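Local atomic coordinates of TbpB (Actinobacillus pleuropneumoniae, PDB entry 3HOL), a protein that probably binds host transferrin at the bacterial surface as the lipoprotein component of a receptor for iron acquisition. Residues 109-115 against 238-243; 274-279 against 290-295; 379-383 against 403-407; 429-433 against 447-453; 470-474 against 486-490. One frame throughout, in Å; residues are numbered along the deposited sequence.

Interaction 1. Residues 109-115 against 238-243; sequences SPAKELP and FYGPKA
Pro241 O takes two backbone N-H groups from the segment 109-115: Glu113 N, 3.1 Å away and nearly along the C=O axis, and Lys112 N, 3.2 Å away and above the carbonyl plane. A straighter bond, 168° at the hydrogen, runs from Ala111 N to Phe238 O over 3.0 Å, while Gly240 N reaches Ser109 O only weakly. Ala111 CA-H makes a bent contact with Gly240 O. The acceptors Pro241 O and Gly240 O belong to a type I turn, Gly240 to Ala243, that follows strand 231-239 of the N-lobe barrel, and Pro110 forms a single bridge with Tyr239 just before it. The segment 109-115 thus lies against the end of a barrel strand while its own strand 113-115 pairs with strand 272-282. Apolar contact gathers round Ala243, whose CB is 3.8 Å from both Ala111 CB and Leu114 CD2. Leu114 CB points away from the turn, but the CD2 branch swings back to it; Phe238 CB also touches Ala111 CB. Charge acts at the outer side, where Glu113 and Lys242 run alongside each other. The extended glutamate and the lysine, bent at its last torsion (chi4 -87°), form a long, weak salt bridge, OE1 to NZ 3.5 Å, and Glu113 OE1 is also hydrogen-bonded to Thr272 OG1.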
# COMPACT_ATOMS: atom_id res chain seq x y z
N SER A 109 3.17 0.95 -7.22
CA SER A 109 1.87 1.65 -7.31
C SER A 109 0.70 0.86 -6.70
O SER A 109 -0.29 0.59 -7.39
CB SER A 109 1.60 2.04 -8.78
OG SER A 109 0.37 2.73 -8.84
N PRO A 110 0.78 0.48 -5.40
CA PRO A 110 -0.33 -0.22 -4.74
C PRO A 110 -1.66 0.53 -4.97
O PRO A 110 -1.70 1.74 -4.79
CB PRO A 110 0.04 -0.15 -3.24
CG PRO A 110 1.57 0.00 -3.24
CD PRO A 110 1.87 0.84 -4.45
N ALA A 111 -2.71 -0.18 -5.39
CA ALA A 111 -3.94 0.47 -5.93
C ALA A 111 -4.59 1.43 -4.96
O ALA A 111 -4.77 1.11 -3.79
CB ALA A 111 -4.98 -0.63 -6.35
N LYS A 112 -4.99 2.61 -5.43
CA LYS A 112 -5.74 3.54 -4.55
C LYS A 112 -7.21 3.63 -4.95
O LYS A 112 -8.02 4.22 -4.23
CB LYS A 112 -5.11 4.95 -4.58
CG LYS A 112 -3.77 5.01 -3.75
CD LYS A 112 -3.33 6.44 -3.50
CE LYS A 112 -2.03 6.47 -2.67
NZ LYS A 112 -0.82 6.40 -3.54
N GLU A 113 -7.53 3.05 -6.10
CA GLU A 113 -8.91 2.86 -6.52
C GLU A 113 -9.09 1.40 -6.92
O GLU A 113 -8.15 0.76 -7.44
CB GLU A 113 -9.26 3.77 -7.70
CG GLU A 113 -9.01 5.25 -7.43
CD GLU A 113 -9.58 6.20 -8.53
OE1 GLU A 113 -10.16 5.74 -9.55
OE2 GLU A 113 -9.45 7.41 -8.37
N LEU A 114 -10.29 0.87 -6.66
CA LEU A 114 -10.69 -0.46 -7.09
C LEU A 114 -11.92 -0.39 -8.02
O LEU A 114 -12.73 0.54 -7.88
CB LEU A 114 -11.09 -1.29 -5.84
CG LEU A 114 -10.01 -1.52 -4.75
CD1 LEU A 114 -10.62 -2.44 -3.69
CD2 LEU A 114 -8.79 -2.20 -5.34
N PRO A 115 -12.06 -1.39 -8.93
CA PRO A 115 -13.29 -1.52 -9.72
C PRO A 115 -14.49 -1.56 -8.78
O PRO A 115 -14.39 -2.08 -7.65
CB PRO A 115 -13.09 -2.83 -10.47
CG PRO A 115 -11.55 -2.95 -10.60
CD PRO A 115 -11.02 -2.37 -9.33
N PHE A 238 -3.19 -5.66 -4.94
CA PHE A 238 -3.50 -5.08 -6.22
C PHE A 238 -2.57 -3.93 -6.45
O PHE A 238 -2.34 -3.14 -5.55
CB PHE A 238 -4.95 -4.60 -6.24
CG PHE A 238 -5.93 -5.74 -6.12
CD1 PHE A 238 -6.16 -6.59 -7.22
CD2 PHE A 238 -6.60 -5.97 -4.91
CE1 PHE A 238 -7.07 -7.64 -7.14
CE2 PHE A 238 -7.50 -7.05 -4.80
CZ PHE A 238 -7.74 -7.88 -5.95
N TYR A 239 -2.04 -3.86 -7.66
CA TYR A 239 -1.06 -2.84 -8.01
C TYR A 239 -1.49 -2.17 -9.34
O TYR A 239 -2.27 -2.73 -10.11
CB TYR A 239 0.30 -3.48 -8.21
CG TYR A 239 0.90 -4.16 -6.98
CD1 TYR A 239 1.82 -3.49 -6.18
CD2 TYR A 239 0.58 -5.48 -6.66
CE1 TYR A 239 2.42 -4.11 -5.08
CE2 TYR A 239 1.17 -6.13 -5.54
CZ TYR A 239 2.11 -5.42 -4.76
OH TYR A 239 2.72 -6.00 -3.66
N GLY A 240 -0.94 -1.01 -9.64
CA GLY A 240 -1.57 -0.15 -10.65
C GLY A 240 -2.56 0.75 -9.95
O GLY A 240 -3.24 0.31 -9.01
N PRO A 241 -2.69 2.01 -10.40
CA PRO A 241 -3.54 2.94 -9.67
C PRO A 241 -4.99 2.47 -9.50
O PRO A 241 -5.61 2.86 -8.54
CB PRO A 241 -3.55 4.22 -10.55
CG PRO A 241 -2.26 4.12 -11.35
CD PRO A 241 -1.91 2.67 -11.49
N LYS A 242 -5.48 1.67 -10.44
CA LYS A 242 -6.83 1.14 -10.43
C LYS A 242 -6.88 -0.40 -10.34
O LYS A 242 -7.82 -1.03 -10.86
CB LYS A 242 -7.60 1.62 -11.66
CG LYS A 242 -7.72 3.13 -11.75
CD LYS A 242 -8.23 3.46 -13.14
CE LYS A 242 -8.15 4.95 -13.40
NZ LYS A 242 -9.35 5.57 -12.92
N ALA A 243 -5.88 -1.01 -9.69
CA ALA A 243 -5.86 -2.49 -9.52
C ALA A 243 -5.85 -3.24 -10.88
O ALA A 243 -6.45 -4.31 -11.03
CB ALA A 243 -7.02 -2.96 -8.60

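Interaction 2. Residues 274-279 against 290-295; sequences RIIDAS and ELNNFG
The Arg274 guanidinium meets Glu290 through water: at its edge and in its plane lie two waters, and Glu290 OE1 stands near the same plane at 4.4 Å from NH2, too far for a salt bridge. One water accepts from Arg274 NH2 and donates to Glu290 OE2; the other accepts from Ala278 N and donates to Glu290 OE1. A bend at chi2 (-61°) folds the Glu290 carboxylate back toward strand 272-282, where OE1 also takes a salt bridge from Lys112. Arg274 NE makes a salt bridge to Asp277 OD1 at 2.9 Å, tilted from the guanidinium plane. Backbone contact rests on one straight bond, Leu291 N to Ala278 O at 2.9 Å. Ala278 CB packs on Asn293 CB, 3.6 Å away, and on Leu291 CB. Asn293 OD1 accepts from Gly295 N in an Asx turn; Ile276 crosses this side chain at a slant, its CG2 branch beside OD1 and its CD1 3.5 Å from Gly295 N. The loop 290-295 thus leaves the antiparallel pair Ser279-Glu290 and runs along one side of strand 272-282 in the C-lobe handle domain, with strand 356-363 pairing with that strand and Gln361 touching Ala278, Leu291 and Asn293.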
# COMPACT_ATOMS: atom_id res chain seq x y z
N ARG A 274 -12.60 5.22 -5.19
CA ARG A 274 -11.40 5.42 -4.38
C ARG A 274 -11.48 4.61 -3.07
O ARG A 274 -12.55 4.55 -2.42
CB ARG A 274 -11.26 6.89 -4.03
CG ARG A 274 -9.89 7.34 -3.54
CD ARG A 274 -9.26 8.24 -4.59
NE ARG A 274 -7.89 8.51 -4.15
CZ ARG A 274 -6.86 8.61 -4.96
NH1 ARG A 274 -7.06 8.48 -6.26
NH2 ARG A 274 -5.66 8.84 -4.47
N ILE A 275 -10.35 4.03 -2.68
CA ILE A 275 -10.24 3.39 -1.35
C ILE A 275 -9.23 4.10 -0.46
O ILE A 275 -9.34 4.02 0.77
CB ILE A 275 -9.86 1.91 -1.42
CG1 ILE A 275 -8.60 1.68 -2.31
CG2 ILE A 275 -11.05 1.09 -1.90
CD1 ILE A 275 -7.90 0.26 -2.05
N ILE A 276 -8.24 4.76 -1.07
CA ILE A 276 -7.14 5.30 -0.31
C ILE A 276 -6.70 6.66 -0.82
O ILE A 276 -6.65 6.87 -2.04
CB ILE A 276 -5.93 4.35 -0.41
CG1 ILE A 276 -6.24 3.00 0.26
CG2 ILE A 276 -4.66 4.99 0.16
CD1 ILE A 276 -5.18 1.91 -0.15
N ASP A 277 -6.36 7.56 0.12
CA ASP A 277 -5.55 8.73 -0.23
C ASP A 277 -4.22 8.60 0.51
O ASP A 277 -4.22 8.24 1.68
CB ASP A 277 -6.22 10.05 0.21
CG ASP A 277 -7.55 10.31 -0.51
OD1 ASP A 277 -7.59 10.06 -1.73
OD2 ASP A 277 -8.54 10.72 0.16
N ALA A 278 -3.12 8.90 -0.16
CA ALA A 278 -1.81 8.97 0.48
C ALA A 278 -0.90 9.75 -0.45
O ALA A 278 -0.47 9.24 -1.49
CB ALA A 278 -1.21 7.53 0.75
N SER A 279 -0.66 11.01 -0.11
CA SER A 279 0.16 11.86 -0.95
C SER A 279 0.94 12.83 -0.11
O SER A 279 0.68 12.99 1.08
CB SER A 279 -0.65 12.59 -2.04
OG SER A 279 -1.70 13.30 -1.46
N GLU A 290 2.65 10.76 -4.97
CA GLU A 290 1.95 9.65 -4.33
C GLU A 290 2.84 8.98 -3.31
O GLU A 290 4.04 8.83 -3.54
CB GLU A 290 1.52 8.64 -5.39
CG GLU A 290 0.44 9.13 -6.30
CD GLU A 290 -0.86 9.49 -5.58
OE1 GLU A 290 -1.24 8.87 -4.53
OE2 GLU A 290 -1.54 10.38 -6.11
N LEU A 291 2.26 8.57 -2.19
CA LEU A 291 2.94 7.72 -1.21
C LEU A 291 2.46 6.29 -1.37
O LEU A 291 1.28 6.07 -1.63
CB LEU A 291 2.60 8.16 0.23
CG LEU A 291 3.23 9.48 0.66
CD1 LEU A 291 2.61 9.97 2.01
CD2 LEU A 291 4.79 9.42 0.73
N ASN A 292 3.34 5.32 -1.17
CA ASN A 292 2.88 3.93 -1.10
C ASN A 292 2.05 3.67 0.17
O ASN A 292 2.49 3.95 1.30
CB ASN A 292 4.07 2.97 -1.15
CG ASN A 292 4.75 3.01 -2.49
OD1 ASN A 292 4.11 3.23 -3.53
ND2 ASN A 292 6.06 2.76 -2.48
N ASN A 293 0.85 3.14 -0.00
CA ASN A 293 0.02 2.86 1.18
C ASN A 293 -0.85 1.63 0.91
O ASN A 293 -1.33 1.46 -0.23
CB ASN A 293 -0.87 4.06 1.50
CG ASN A 293 -1.57 3.91 2.83
OD1 ASN A 293 -2.67 3.37 2.86
ND2 ASN A 293 -0.91 4.27 3.93
N PHE A 294 -1.05 0.78 1.93
CA PHE A 294 -1.81 -0.44 1.70
C PHE A 294 -3.22 -0.41 2.28
O PHE A 294 -3.95 -1.38 2.20
CB PHE A 294 -1.01 -1.65 2.19
CG PHE A 294 0.36 -1.74 1.60
CD1 PHE A 294 0.53 -2.04 0.26
CD2 PHE A 294 1.48 -1.56 2.42
CE1 PHE A 294 1.82 -2.16 -0.30
CE2 PHE A 294 2.77 -1.67 1.90
CZ PHE A 294 2.94 -1.95 0.52
N GLY A 295 -3.63 0.73 2.81
CA GLY A 295 -4.97 0.83 3.41
C GLY A 295 -4.96 1.13 4.91
O GLY A 295 -6.00 1.16 5.53
O HOH W 1 -3.99 8.87 -6.37
O HOH W 2 -3.33 9.69 -2.94

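Interaction 3. Residues 379-383 against 403-407; sequences IGTWD and GYRTE
Tyr404 O is gripped by the hydroxyl of Thr381, whose OG1 donates over 2.6 Å and comes in tilted 18° from the carbonyl plane. Placing OG1 opposite the backbone N (chi1 -175°) turns the hydroxyl to this carbonyl, and the same OG1 is hydrogen-bonded to Asp397 N. Thr381 CA-H and the edge of the Trp382 ring also border Tyr404 O, with CD1 3.4 Å from it. Trp382 stands with CG between its backbone N and carbonyl carbon (chi1 60°), which brings the pyrrole side of the indole to the segment 403-407; NE1 is bonded beyond it to Phe422 O. Thr406 meets this side chain at a slant, its CG2 methyl 3.5 Å from CD1, while Tyr404 CB lies near NE1. At the far end of the contact Ile379 and Glu407 run side by side on one face of the sheet, CD1 against CG at 3.5 Å. Gly380 and Thr406 form a hydrogen-bonded antiparallel pair, Gly380 N to Thr406 O at 3.1 Å and Thr406 N to Gly380 O at 2.9 Å. Tyr404 is the centre of an inverse gamma turn, and Arg405 NE bonds back to Gly403 O almost straight. The strand 375-387 also pairs with strand 495-508, and the contact is the entry of strand 405-411 into the antiparallel beta barrel of the C-lobe.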
# COMPACT_ATOMS: atom_id res chain seq x y z
N ILE A 379 -15.26 19.83 12.47
CA ILE A 379 -14.25 20.70 13.08
C ILE A 379 -12.89 19.99 13.19
O ILE A 379 -12.80 18.86 13.66
CB ILE A 379 -14.66 21.14 14.54
CG1 ILE A 379 -16.01 21.87 14.56
CG2 ILE A 379 -13.56 22.01 15.18
CD1 ILE A 379 -16.04 23.17 13.77
N GLY A 380 -11.82 20.67 12.82
CA GLY A 380 -10.49 20.09 12.97
C GLY A 380 -9.44 21.17 12.87
O GLY A 380 -9.65 22.30 13.34
N THR A 381 -8.32 20.82 12.26
CA THR A 381 -7.19 21.73 12.16
C THR A 381 -6.45 21.50 10.82
O THR A 381 -6.94 20.75 9.98
CB THR A 381 -6.30 21.62 13.42
OG1 THR A 381 -5.27 22.59 13.35
CG2 THR A 381 -5.66 20.23 13.58
N TRP A 382 -5.30 22.13 10.62
CA TRP A 382 -4.60 21.99 9.37
C TRP A 382 -3.12 22.30 9.55
O TRP A 382 -2.71 22.80 10.60
CB TRP A 382 -5.27 22.85 8.28
CG TRP A 382 -5.35 24.36 8.53
CD1 TRP A 382 -5.73 25.00 9.68
CD2 TRP A 382 -5.05 25.39 7.58
NE1 TRP A 382 -5.70 26.38 9.50
CE2 TRP A 382 -5.27 26.64 8.23
CE3 TRP A 382 -4.63 25.38 6.23
CZ2 TRP A 382 -5.07 27.87 7.57
CZ3 TRP A 382 -4.43 26.58 5.59
CH2 TRP A 382 -4.64 27.82 6.25
N ASP A 383 -2.33 21.91 8.56
CA ASP A 383 -0.90 22.24 8.41
C ASP A 383 -0.77 22.83 7.00
O ASP A 383 -1.38 22.33 6.03
CB ASP A 383 0.00 21.00 8.54
CG ASP A 383 0.12 20.50 9.95
OD1 ASP A 383 0.75 21.18 10.79
OD2 ASP A 383 -0.41 19.40 10.25
N GLY A 403 -7.04 28.69 17.82
CA GLY A 403 -5.93 28.09 17.08
C GLY A 403 -6.09 28.10 15.57
O GLY A 403 -6.83 28.91 14.98
N TYR A 404 -5.38 27.16 14.95
CA TYR A 404 -5.44 26.91 13.50
C TYR A 404 -6.64 26.02 13.22
O TYR A 404 -6.51 24.81 12.96
CB TYR A 404 -4.15 26.26 13.04
CG TYR A 404 -2.96 27.19 13.14
CD1 TYR A 404 -2.75 28.21 12.19
CD2 TYR A 404 -2.06 27.07 14.19
CE1 TYR A 404 -1.68 29.08 12.31
CE2 TYR A 404 -0.99 27.93 14.32
CZ TYR A 404 -0.79 28.93 13.38
OH TYR A 404 0.29 29.77 13.49
N ARG A 405 -7.82 26.63 13.31
CA ARG A 405 -9.09 25.93 13.22
C ARG A 405 -9.48 25.60 11.77
O ARG A 405 -9.19 26.37 10.85
CB ARG A 405 -10.20 26.81 13.81
CG ARG A 405 -10.04 27.14 15.31
CD ARG A 405 -10.61 28.54 15.57
NE ARG A 405 -9.65 29.61 15.23
CZ ARG A 405 -9.98 30.87 14.92
NH1 ARG A 405 -11.27 31.24 14.88
NH2 ARG A 405 -9.03 31.76 14.66
N THR A 406 -10.20 24.51 11.58
CA THR A 406 -10.93 24.35 10.34
C THR A 406 -12.36 24.02 10.71
O THR A 406 -12.60 23.43 11.77
CB THR A 406 -10.33 23.24 9.45
OG1 THR A 406 -10.34 22.00 10.17
CG2 THR A 406 -8.88 23.56 9.03
N GLU A 407 -13.30 24.41 9.86
CA GLU A 407 -14.72 24.13 10.05
C GLU A 407 -15.31 23.87 8.70
O GLU A 407 -14.93 24.51 7.72
CB GLU A 407 -15.45 25.35 10.63
CG GLU A 407 -14.81 25.90 11.90
CD GLU A 407 -15.49 27.18 12.41
OE1 GLU A 407 -16.24 27.83 11.65
OE2 GLU A 407 -15.21 27.52 13.58

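Interaction 4. Residues 429-433 against 447-453; sequences PVFTV and KTSDAGF
A classic beta bulge, Val430 and Phe431 set opposite Leu421, belongs to the pairing of strands 416-421 and 431-438 in the C-lobe barrel, and beside it the segment 447-453 leaves strand 441-447 and returns to cover the bulge. Val430 lies over one face of the Phe453 ring: its CB is 3.8 Å from the ring centroid, only 20° off the normal, in a CH-pi contact displaced toward the rim, with CG1 above CG. Phe453 turns its edge to the face of Phe431 in an offset edge-to-face pair, centroids 5.9 Å apart and planes at 80°. With chi1 at 71°, Phe453 CG sits between its backbone N and carbonyl carbon, which carries the ring over to Val430, and Trp392 meets it in a further edge-to-face pair. Phe431 also faces inward against Trp382, and Thr448 CG2 approaches its CE1 at 3.9 Å. The strands themselves join at the hydrogen-bonded pair Thr432-Lys447: Thr432 N to Lys447 O measures 3.0 Å and Lys447 N to Thr432 O 3.1 Å. Their side chains run alongside each other on the same face, Thr432 OG1 beside Lys447 CG. Between Val430 and Ser449 a water bridges the backbones: it donates to Val430 O at 2.8 Å and accepts from Ser449 N at 3.0 Å.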
# COMPACT_ATOMS: atom_id res chain seq x y z
N PRO A 429 -11.62 33.66 8.26
CA PRO A 429 -10.67 32.62 7.82
C PRO A 429 -9.80 33.14 6.71
O PRO A 429 -10.22 33.99 5.93
CB PRO A 429 -11.58 31.50 7.31
CG PRO A 429 -12.85 32.21 6.88
CD PRO A 429 -13.01 33.31 7.90
N VAL A 430 -8.58 32.61 6.61
CA VAL A 430 -7.71 32.97 5.53
C VAL A 430 -8.09 32.27 4.21
O VAL A 430 -7.85 32.83 3.12
CB VAL A 430 -6.26 32.70 5.90
CG1 VAL A 430 -5.84 33.64 7.02
CG2 VAL A 430 -6.09 31.27 6.34
N PHE A 431 -8.65 31.06 4.30
CA PHE A 431 -9.15 30.38 3.10
C PHE A 431 -10.56 29.91 3.32
O PHE A 431 -10.91 29.50 4.41
CB PHE A 431 -8.30 29.15 2.74
CG PHE A 431 -6.93 29.47 2.19
CD1 PHE A 431 -6.76 29.82 0.85
CD2 PHE A 431 -5.80 29.38 3.02
CE1 PHE A 431 -5.47 30.12 0.35
CE2 PHE A 431 -4.53 29.66 2.54
CZ PHE A 431 -4.36 30.04 1.19
N THR A 432 -11.36 29.94 2.27
CA THR A 432 -12.64 29.24 2.24
C THR A 432 -12.59 28.19 1.13
O THR A 432 -11.80 28.30 0.19
CB THR A 432 -13.85 30.20 2.05
OG1 THR A 432 -13.71 30.92 0.82
CG2 THR A 432 -13.93 31.21 3.19
N VAL A 433 -13.45 27.18 1.27
CA VAL A 433 -13.58 26.10 0.33
C VAL A 433 -15.04 25.92 -0.09
O VAL A 433 -15.96 25.95 0.76
CB VAL A 433 -13.06 24.76 0.96
CG1 VAL A 433 -13.41 23.51 0.08
CG2 VAL A 433 -11.56 24.85 1.25
N LYS A 447 -10.13 29.57 -2.06
CA LYS A 447 -9.80 30.97 -2.36
C LYS A 447 -9.61 31.76 -1.07
O LYS A 447 -10.00 31.31 0.03
CB LYS A 447 -10.94 31.62 -3.16
CG LYS A 447 -12.27 31.60 -2.42
CD LYS A 447 -13.38 32.26 -3.19
CE LYS A 447 -13.53 33.69 -2.70
NZ LYS A 447 -14.72 34.30 -3.30
N THR A 448 -9.02 32.93 -1.21
CA THR A 448 -8.98 33.88 -0.10
C THR A 448 -10.15 34.82 -0.27
O THR A 448 -10.85 34.79 -1.31
CB THR A 448 -7.69 34.75 -0.13
OG1 THR A 448 -7.64 35.46 -1.36
CG2 THR A 448 -6.45 33.88 -0.04
N SER A 449 -10.38 35.66 0.73
CA SER A 449 -11.28 36.80 0.61
C SER A 449 -10.86 37.71 -0.57
O SER A 449 -9.76 37.50 -1.20
CB SER A 449 -11.25 37.60 1.91
OG SER A 449 -9.96 38.17 2.13
N ASP A 450 -11.69 38.70 -0.90
CA ASP A 450 -11.28 39.62 -1.97
C ASP A 450 -9.98 40.36 -1.62
O ASP A 450 -9.09 40.45 -2.44
CB ASP A 450 -12.41 40.59 -2.38
CG ASP A 450 -12.22 41.15 -3.82
OD1 ASP A 450 -13.05 40.85 -4.71
OD2 ASP A 450 -11.22 41.88 -4.08
N ALA A 451 -9.85 40.86 -0.39
CA ALA A 451 -8.61 41.56 0.02
C ALA A 451 -7.41 40.64 0.33
O ALA A 451 -6.28 41.14 0.48
CB ALA A 451 -8.86 42.48 1.21
N GLY A 452 -7.65 39.33 0.47
CA GLY A 452 -6.55 38.39 0.78
C GLY A 452 -6.06 38.61 2.20
O GLY A 452 -6.77 39.22 3.01
N PHE A 453 -4.88 38.11 2.53
CA PHE A 453 -4.33 38.26 3.87
C PHE A 453 -2.85 38.54 3.86
O PHE A 453 -2.15 38.21 2.87
CB PHE A 453 -4.70 37.08 4.79
CG PHE A 453 -4.00 35.77 4.48
CD1 PHE A 453 -2.84 35.40 5.18
CD2 PHE A 453 -4.53 34.88 3.56
CE1 PHE A 453 -2.20 34.18 4.93
CE2 PHE A 453 -3.89 33.63 3.30
CZ PHE A 453 -2.73 33.29 3.98
O HOH W 3 -8.27 35.59 2.92

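Interaction 5. Residues 470-474 against 486-490; sequences VAVSG and GQFHH
Val472 and Phe488 lie side by side and point the same way, on one face of the beta hairpin formed by strands 470-477 and 483-492 of the C-lobe barrel. The CG2 branch of Val472 rests 3.8 Å from Phe488 CB, and both methyls lie 4.0 Å from the ring atom CD2. With chi1 at 52° Phe488 CG sits between its backbone N and carbonyl carbon, and the ring leads away from strand 470-477, to meet Phe431 edge-to-face and to touch Val497 and Ala499. Val470 crosses His490 at an angle: CG1 faces His490 CB at 3.8 Å, and the same methyl touches His489 O. Gln487 stands with Ser473 on the other face, and its NE2 is bonded to Ser279 OG of the handle domain. Ser473 and Gln487 make the hydrogen-bonded pair, Ser473 N to Gln487 O at 3.2 Å and Gln487 N to Ser473 O at 3.0 Å. Next to it Gly474 and Gly486 bring their CA atoms to 3.7 Å, an approach made by two residues without side chains. At the other end the strands spread: water stands between them, accepting from His489 N at 2.8 Å and donating to Ala471 O.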
# COMPACT_ATOMS: atom_id res chain seq x y z
N VAL A 470 -8.23 27.73 -6.77
CA VAL A 470 -7.25 26.68 -6.41
C VAL A 470 -7.96 25.36 -6.19
O VAL A 470 -8.89 25.28 -5.39
CB VAL A 470 -6.44 27.06 -5.17
CG1 VAL A 470 -5.44 25.97 -4.79
CG2 VAL A 470 -5.73 28.38 -5.43
N ALA A 471 -7.53 24.33 -6.92
CA ALA A 471 -8.18 23.02 -6.85
C ALA A 471 -8.04 22.47 -5.43
O ALA A 471 -6.97 22.51 -4.83
CB ALA A 471 -7.58 22.05 -7.88
N VAL A 472 -9.15 21.99 -4.89
CA VAL A 472 -9.13 21.30 -3.61
C VAL A 472 -9.77 19.97 -3.86
O VAL A 472 -10.78 19.89 -4.55
CB VAL A 472 -10.00 22.01 -2.52
CG1 VAL A 472 -9.81 21.33 -1.14
CG2 VAL A 472 -9.66 23.45 -2.44
N SER A 473 -9.23 18.92 -3.26
CA SER A 473 -9.90 17.63 -3.32
C SER A 473 -9.65 16.86 -2.03
O SER A 473 -8.67 17.11 -1.33
CB SER A 473 -9.44 16.86 -4.55
OG SER A 473 -8.11 16.45 -4.35
N GLY A 474 -10.55 15.93 -1.70
CA GLY A 474 -10.44 15.18 -0.46
C GLY A 474 -11.50 14.11 -0.35
O GLY A 474 -12.16 13.75 -1.33
N GLY A 486 -8.55 16.69 3.27
CA GLY A 486 -8.21 16.97 1.88
C GLY A 486 -7.02 17.90 1.78
O GLY A 486 -6.35 18.17 2.78
N GLN A 487 -6.76 18.37 0.57
CA GLN A 487 -5.52 19.09 0.32
C GLN A 487 -5.68 19.99 -0.87
O GLN A 487 -6.50 19.76 -1.75
CB GLN A 487 -4.37 18.12 0.07
CG GLN A 487 -4.59 17.25 -1.13
CD GLN A 487 -4.16 15.82 -0.92
OE1 GLN A 487 -4.81 15.03 -0.20
NE2 GLN A 487 -3.05 15.46 -1.56
N PHE A 488 -4.87 21.03 -0.90
CA PHE A 488 -4.81 21.88 -2.06
C PHE A 488 -3.41 22.44 -2.13
O PHE A 488 -2.74 22.56 -1.11
CB PHE A 488 -5.89 22.97 -2.04
CG PHE A 488 -5.94 23.83 -0.75
CD1 PHE A 488 -5.25 25.05 -0.67
CD2 PHE A 488 -6.78 23.47 0.31
CE1 PHE A 488 -5.35 25.88 0.49
CE2 PHE A 488 -6.89 24.28 1.49
CZ PHE A 488 -6.17 25.47 1.57
N HIS A 489 -2.97 22.74 -3.35
CA HIS A 489 -1.70 23.42 -3.53
C HIS A 489 -1.71 24.25 -4.81
O HIS A 489 -2.51 24.02 -5.73
CB HIS A 489 -0.54 22.42 -3.51
CG HIS A 489 -0.62 21.41 -4.61
ND1 HIS A 489 -1.48 20.33 -4.57
CD2 HIS A 489 0.03 21.33 -5.79
CE1 HIS A 489 -1.33 19.62 -5.67
NE2 HIS A 489 -0.43 20.21 -6.44
N HIS A 490 -0.85 25.24 -4.85
CA HIS A 490 -0.81 26.14 -5.99
C HIS A 490 0.52 26.87 -5.96
O HIS A 490 1.12 27.06 -4.88
CB HIS A 490 -1.97 27.12 -5.94
CG HIS A 490 -2.04 28.01 -7.14
ND1 HIS A 490 -2.50 27.57 -8.37
CD2 HIS A 490 -1.66 29.29 -7.31
CE1 HIS A 490 -2.41 28.55 -9.24
NE2 HIS A 490 -1.91 29.61 -8.62
O HOH W 4 -4.61 21.82 -5.39
O HOH W 5 -4.67 24.62 -8.31

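Overall arrangement
From the N terminus, interaction 1 closes the longest loop, bringing 109-115 back to 238-243 after 122 residues that include most N-lobe barrel strands. Interaction 2 closes a short loop through the hairpin of strands 272-282 and 287-290 in the C-lobe handle domain and touches interaction 1 through Lys112 and Glu290; strands 113-115 and 272-282 are also neighbours in one sheet. Interactions 3, 4 and 5 then close successive short loops within the C-lobe barrel. All five follow in series; none nests or crosses. Trp382 of interaction 3 packs on Val430 and Phe431 of interaction 4, and Phe431 on Phe488 of interaction 5. Ser279 and Gln487 link interactions 2 and 5, joining handle to barrel.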